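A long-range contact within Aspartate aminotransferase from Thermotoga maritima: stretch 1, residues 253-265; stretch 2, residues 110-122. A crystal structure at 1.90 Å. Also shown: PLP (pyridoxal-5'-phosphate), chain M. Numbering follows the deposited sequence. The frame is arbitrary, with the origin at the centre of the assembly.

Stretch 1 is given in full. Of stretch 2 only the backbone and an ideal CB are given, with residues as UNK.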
# COMPACT_ATOMS: atom_id res chain seq x y z
N TRP B 253 -5.62 9.97 -5.63
CA TRP B 253 -5.75 8.76 -6.45
C TRP B 253 -4.74 7.66 -6.08
O TRP B 253 -5.07 6.50 -6.19
CB TRP B 253 -5.66 9.05 -7.95
CG TRP B 253 -6.81 9.78 -8.47
CD1 TRP B 253 -6.96 11.15 -8.59
CD2 TRP B 253 -7.99 9.21 -9.01
NE1 TRP B 253 -8.16 11.44 -9.18
CE2 TRP B 253 -8.83 10.27 -9.41
CE3 TRP B 253 -8.44 7.89 -9.17
CZ2 TRP B 253 -10.08 10.05 -9.96
CZ3 TRP B 253 -9.68 7.68 -9.71
CH2 TRP B 253 -10.48 8.76 -10.10
N ARG B 254 -3.58 8.07 -5.57
CA ARG B 254 -2.45 7.21 -5.21
C ARG B 254 -1.99 6.34 -6.37
O ARG B 254 -2.13 5.12 -6.29
CB ARG B 254 -2.75 6.33 -3.98
CG ARG B 254 -3.61 6.99 -2.89
CD ARG B 254 -3.02 8.19 -2.18
NE ARG B 254 -1.65 7.95 -1.74
CZ ARG B 254 -0.55 8.51 -2.23
NH1 ARG B 254 -0.60 9.40 -3.21
NH2 ARG B 254 0.64 8.17 -1.73
N VAL B 255 -1.50 6.97 -7.45
CA VAL B 255 -0.93 6.26 -8.59
C VAL B 255 0.45 6.83 -8.90
O VAL B 255 0.59 8.01 -9.23
CB VAL B 255 -1.73 6.44 -9.87
CG1 VAL B 255 -1.21 5.47 -10.96
CG2 VAL B 255 -3.16 6.29 -9.62
N GLY B 256 1.45 5.98 -8.78
CA GLY B 256 2.79 6.31 -9.17
C GLY B 256 3.37 5.07 -9.79
O GLY B 256 2.66 4.06 -9.98
N TYR B 257 4.67 5.12 -10.08
CA TYR B 257 5.33 4.01 -10.70
C TYR B 257 6.83 4.05 -10.54
O TYR B 257 7.43 5.09 -10.21
CB TYR B 257 4.96 3.94 -12.19
CG TYR B 257 5.26 5.21 -12.95
CD1 TYR B 257 6.54 5.48 -13.44
CD2 TYR B 257 4.28 6.14 -13.16
CE1 TYR B 257 6.83 6.63 -14.12
CE2 TYR B 257 4.56 7.33 -13.82
CZ TYR B 257 5.83 7.57 -14.31
OH TYR B 257 6.08 8.72 -15.01
N LEU B 258 7.42 2.89 -10.79
CA LEU B 258 8.86 2.69 -10.78
C LEU B 258 9.21 2.09 -12.11
O LEU B 258 8.49 1.24 -12.62
CB LEU B 258 9.21 1.74 -9.64
CG LEU B 258 10.64 1.22 -9.49
CD1 LEU B 258 10.97 1.03 -8.04
CD2 LEU B 258 10.84 -0.11 -10.27
N ILE B 259 10.31 2.58 -12.68
CA ILE B 259 10.95 1.99 -13.84
C ILE B 259 12.40 1.67 -13.49
O ILE B 259 13.13 2.51 -12.99
CB ILE B 259 10.91 2.97 -15.05
CG1 ILE B 259 9.53 3.61 -15.22
CG2 ILE B 259 11.36 2.23 -16.34
CD1 ILE B 259 9.31 4.44 -16.54
N SER B 260 12.83 0.45 -13.77
CA SER B 260 14.22 0.05 -13.60
C SER B 260 14.54 -1.08 -14.59
O SER B 260 13.87 -1.22 -15.58
CB SER B 260 14.47 -0.38 -12.13
OG SER B 260 15.85 -0.50 -11.82
N SER B 261 15.59 -1.85 -14.35
CA SER B 261 15.85 -3.09 -15.08
C SER B 261 14.71 -4.06 -14.86
O SER B 261 13.95 -3.92 -13.90
CB SER B 261 17.17 -3.73 -14.62
OG SER B 261 17.18 -4.00 -13.23
N GLU B 262 14.58 -5.04 -15.76
CA GLU B 262 13.54 -6.07 -15.62
C GLU B 262 13.77 -6.86 -14.34
O GLU B 262 12.80 -7.27 -13.70
CB GLU B 262 13.44 -6.96 -16.87
CG GLU B 262 12.80 -6.19 -18.04
CD GLU B 262 12.75 -6.94 -19.38
OE1 GLU B 262 12.61 -6.25 -20.44
OE2 GLU B 262 12.87 -8.21 -19.38
N LYS B 263 15.03 -7.04 -13.96
CA LYS B 263 15.40 -7.72 -12.73
C LYS B 263 14.83 -7.00 -11.50
O LYS B 263 14.16 -7.61 -10.68
CB LYS B 263 16.92 -7.85 -12.63
CG LYS B 263 17.45 -8.47 -11.33
CD LYS B 263 18.94 -8.83 -11.39
CE LYS B 263 19.50 -9.08 -9.97
NZ LYS B 263 20.98 -9.39 -9.98
N VAL B 264 15.08 -5.69 -11.40
CA VAL B 264 14.62 -4.91 -10.26
C VAL B 264 13.10 -4.75 -10.25
O VAL B 264 12.48 -4.81 -9.20
CB VAL B 264 15.27 -3.55 -10.23
CG1 VAL B 264 14.65 -2.66 -9.17
CG2 VAL B 264 16.76 -3.72 -9.99
N ALA B 265 12.51 -4.55 -11.43
CA ALA B 265 11.08 -4.47 -11.60
C ALA B 265 10.39 -5.75 -11.13
O ALA B 265 9.33 -5.71 -10.54
CB ALA B 265 10.72 -4.18 -13.04
N UNK B 110 4.00 7.53 -5.86
CA UNK B 110 5.45 7.45 -5.79
C UNK B 110 5.95 6.99 -4.40
O UNK B 110 7.01 6.42 -4.28
CB UNK B 110 6.05 8.81 -6.14
N UNK B 111 5.18 7.26 -3.35
CA UNK B 111 5.60 6.86 -2.03
C UNK B 111 5.82 5.33 -1.91
O UNK B 111 6.83 4.90 -1.36
CB UNK B 111 4.56 7.33 -1.01
N UNK B 112 4.89 4.53 -2.41
CA UNK B 112 5.06 3.10 -2.39
C UNK B 112 6.11 2.66 -3.41
O UNK B 112 6.78 1.67 -3.18
CB UNK B 112 3.72 2.41 -2.66
N UNK B 113 6.31 3.38 -4.52
CA UNK B 113 7.40 3.04 -5.41
C UNK B 113 8.71 3.15 -4.67
O UNK B 113 9.57 2.26 -4.80
CB UNK B 113 7.40 3.94 -6.65
N UNK B 114 8.87 4.21 -3.88
CA UNK B 114 10.07 4.41 -3.08
C UNK B 114 10.23 3.27 -2.05
O UNK B 114 11.26 2.66 -1.95
CB UNK B 114 10.01 5.77 -2.38
N UNK B 115 9.18 2.99 -1.28
CA UNK B 115 9.26 1.96 -0.28
C UNK B 115 9.63 0.59 -0.88
O UNK B 115 10.50 -0.12 -0.36
CB UNK B 115 7.93 1.87 0.47
N UNK B 116 8.97 0.26 -1.98
CA UNK B 116 9.25 -0.99 -2.71
C UNK B 116 10.69 -1.09 -3.19
O UNK B 116 11.26 -2.17 -3.15
CB UNK B 116 8.31 -1.11 -3.91
N UNK B 117 11.28 0.03 -3.63
CA UNK B 117 12.69 0.09 -4.03
C UNK B 117 13.63 -0.26 -2.88
O UNK B 117 14.55 -1.09 -3.02
CB UNK B 117 13.03 1.48 -4.56
N UNK B 118 13.38 0.36 -1.73
CA UNK B 118 14.20 0.09 -0.56
C UNK B 118 14.04 -1.36 -0.11
O UNK B 118 15.01 -2.00 0.23
CB UNK B 118 13.83 1.04 0.58
N UNK B 119 12.81 -1.87 -0.10
CA UNK B 119 12.57 -3.25 0.31
C UNK B 119 13.22 -4.25 -0.70
O UNK B 119 13.69 -5.34 -0.31
CB UNK B 119 11.07 -3.50 0.42
N UNK B 120 13.25 -3.86 -1.97
CA UNK B 120 13.75 -4.74 -3.01
C UNK B 120 15.25 -4.75 -3.08
O UNK B 120 15.82 -5.75 -3.44
CB UNK B 120 13.18 -4.33 -4.37
N UNK B 121 15.88 -3.66 -2.69
CA UNK B 121 17.30 -3.49 -2.88
C UNK B 121 18.12 -3.55 -1.61
O UNK B 121 19.33 -3.75 -1.68
CB UNK B 121 17.56 -2.15 -3.58
N UNK B 122 17.51 -3.30 -0.46
CA UNK B 122 18.26 -3.19 0.79
C UNK B 122 18.21 -4.48 1.60
O UNK B 122 17.14 -4.97 1.94
CB UNK B 122 17.72 -2.03 1.63
N1 PLP M . 8.53 12.60 -3.23
C2 PLP M . 8.38 13.91 -2.81
C2A PLP M . 9.65 14.62 -2.44
C3 PLP M . 7.11 14.51 -2.72
O3 PLP M . 7.00 15.67 -2.35
C4 PLP M . 5.97 13.79 -3.11
C4A PLP M . 4.57 14.45 -3.02
C5 PLP M . 6.17 12.46 -3.55
C6 PLP M . 7.45 11.90 -3.60
C5A PLP M . 5.10 11.50 -4.01
O4P PLP M . 3.84 11.34 -3.38
P PLP M . 2.71 10.37 -3.97
O1P PLP M . 1.49 11.17 -3.67
O2P PLP M . 2.95 10.12 -5.40
O3P PLP M . 2.88 9.22 -3.06

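Residues 110 to 121 belong to a helix that begins earlier in the chain, its axis passing 6.5 Å from that of strand 256-259 at 36° to it, so some positions face stretch 1 closely and others are left free by it.

At position 110 the backbone sits tight on Gly 256, whose CA lies 3.7 Å from the backbone N of 110; an ideal CB on that glycine would come within 2.3 Å of the same N. CA-to-CB at 110 points sideways, and the backbone N faces the PLP phosphate, so any residue but proline could donate there, with a small one the least demanding. The residue is Ala 110, and its N donates to PLP O2P at 2.8 Å.

Position 111 again presents a backbone N to the phosphate. Its CB also points sideways, passing the guanidinium of Arg 254, which is already engaged with PLP: NH1 donates to O1P and NH2 to O3P, both at 2.8 Å. A chain with an aliphatic base would suit, provided that a positive end could lead away from the arginine. Lys 111 does this: its CB lies 4.2 Å from Arg 254 NH2, its N donates to PLP O3P at 3.0 Å, and its chain, t at chi1 and chi2 but bent at chi3 (-103°), leads NZ away to a partner elsewhere in the structure.

Position 112 points sideways with nothing of stretch 1 near its CB, so many residues would fit; it is Gln 112.

Position 113 is the most constrained by the strand. CA-to-CB points toward it, with the ideal CB 3.7 Å from Tyr 257 O and 4.1 Å from Leu 258 CB. Such spacing favours a small side chain, alanine above all, with glycine or serine conceivable. Ala 113 fills the place, its CB packing 4.1 Å from Leu 258 CB, while Leu 258 CD1 reaches its backbone O at 3.7 Å.

Positions 114 and 115 offer stretch 1 nothing to touch; they are Leu 114 and Phe 115.

At 116 CA-to-CB points toward the strand, but the ideal CB is still 5.4 Å from Leu 258 CD1. Polar or apolar residues of middling size could serve. Asn 116 makes no contact here.

One turn after 113, position 117 sets its CB sideways beside the end of Leu 258. A small apolar group is enough, and Ala 117 supplies it, its CB 4.0 Å from Leu 258 CD1.

Positions 118 and 119 are out of reach: Phe 118 and Met 119.

Position 120 points toward the helix that Ser 261 caps by accepting from Val 264 N. Its ideal CB stands 4.9 Å from Val 264 O; a small residue would suit, and a somewhat larger one is not excluded. Ala 120 stops short of contact.

At 121 CB points sideways and is itself distant, so a longer apolar side chain, such as leucine, methionine or phenylalanine, could reach Val 264. Leu 121 (m, t) does so, CD2 meeting Val 264 CG2 at 4.2 Å.

Position 122 leaves helical geometry, beyond reach; it is Leu 122.

Stretch 2 110-122: AKQALFNAFMALL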
# COMPACT_ATOMS: atom_id res chain seq x y z
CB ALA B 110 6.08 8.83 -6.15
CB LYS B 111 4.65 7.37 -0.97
CG LYS B 111 5.22 7.23 0.42
CD LYS B 111 4.26 7.71 1.51
CE LYS B 111 4.66 9.05 2.02
NZ LYS B 111 4.06 9.40 3.36
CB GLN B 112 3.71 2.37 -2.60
CG GLN B 112 3.82 0.84 -2.33
CD GLN B 112 2.57 0.03 -2.68
OE1 GLN B 112 1.73 0.44 -3.49
NE2 GLN B 112 2.46 -1.15 -2.07
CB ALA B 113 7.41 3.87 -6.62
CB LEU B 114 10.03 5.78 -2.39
CG LEU B 114 10.20 7.03 -3.30
CD1 LEU B 114 9.44 8.32 -2.84
CD2 LEU B 114 11.73 7.34 -3.51
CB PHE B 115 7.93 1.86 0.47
CG PHE B 115 7.92 0.80 1.51
CD1 PHE B 115 7.11 -0.32 1.38
CD2 PHE B 115 8.74 0.90 2.63
CE1 PHE B 115 7.13 -1.34 2.34
CE2 PHE B 115 8.75 -0.13 3.58
CZ PHE B 115 7.93 -1.24 3.43
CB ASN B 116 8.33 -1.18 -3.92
CG ASN B 116 6.88 -1.46 -3.57
OD1 ASN B 116 6.51 -1.72 -2.41
ND2 ASN B 116 6.05 -1.44 -4.60
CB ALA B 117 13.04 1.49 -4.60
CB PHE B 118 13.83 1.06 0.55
CG PHE B 118 14.13 2.51 0.21
CD1 PHE B 118 15.35 2.87 -0.37
CD2 PHE B 118 13.21 3.52 0.50
CE1 PHE B 118 15.63 4.19 -0.66
CE2 PHE B 118 13.49 4.84 0.23
CZ PHE B 118 14.69 5.18 -0.36
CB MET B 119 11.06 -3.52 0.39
CG MET B 119 10.32 -2.87 1.50
SD MET B 119 10.80 -3.50 3.14
CE MET B 119 9.99 -5.04 3.16
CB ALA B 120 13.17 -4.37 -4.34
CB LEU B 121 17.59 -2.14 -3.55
CG LEU B 121 17.00 -1.90 -4.92
CD1 LEU B 121 17.46 -0.55 -5.41
CD2 LEU B 121 17.39 -3.02 -5.87
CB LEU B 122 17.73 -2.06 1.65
CG LEU B 122 17.74 -0.64 1.13
CD1 LEU B 122 17.39 0.32 2.28
CD2 LEU B 122 19.10 -0.26 0.48
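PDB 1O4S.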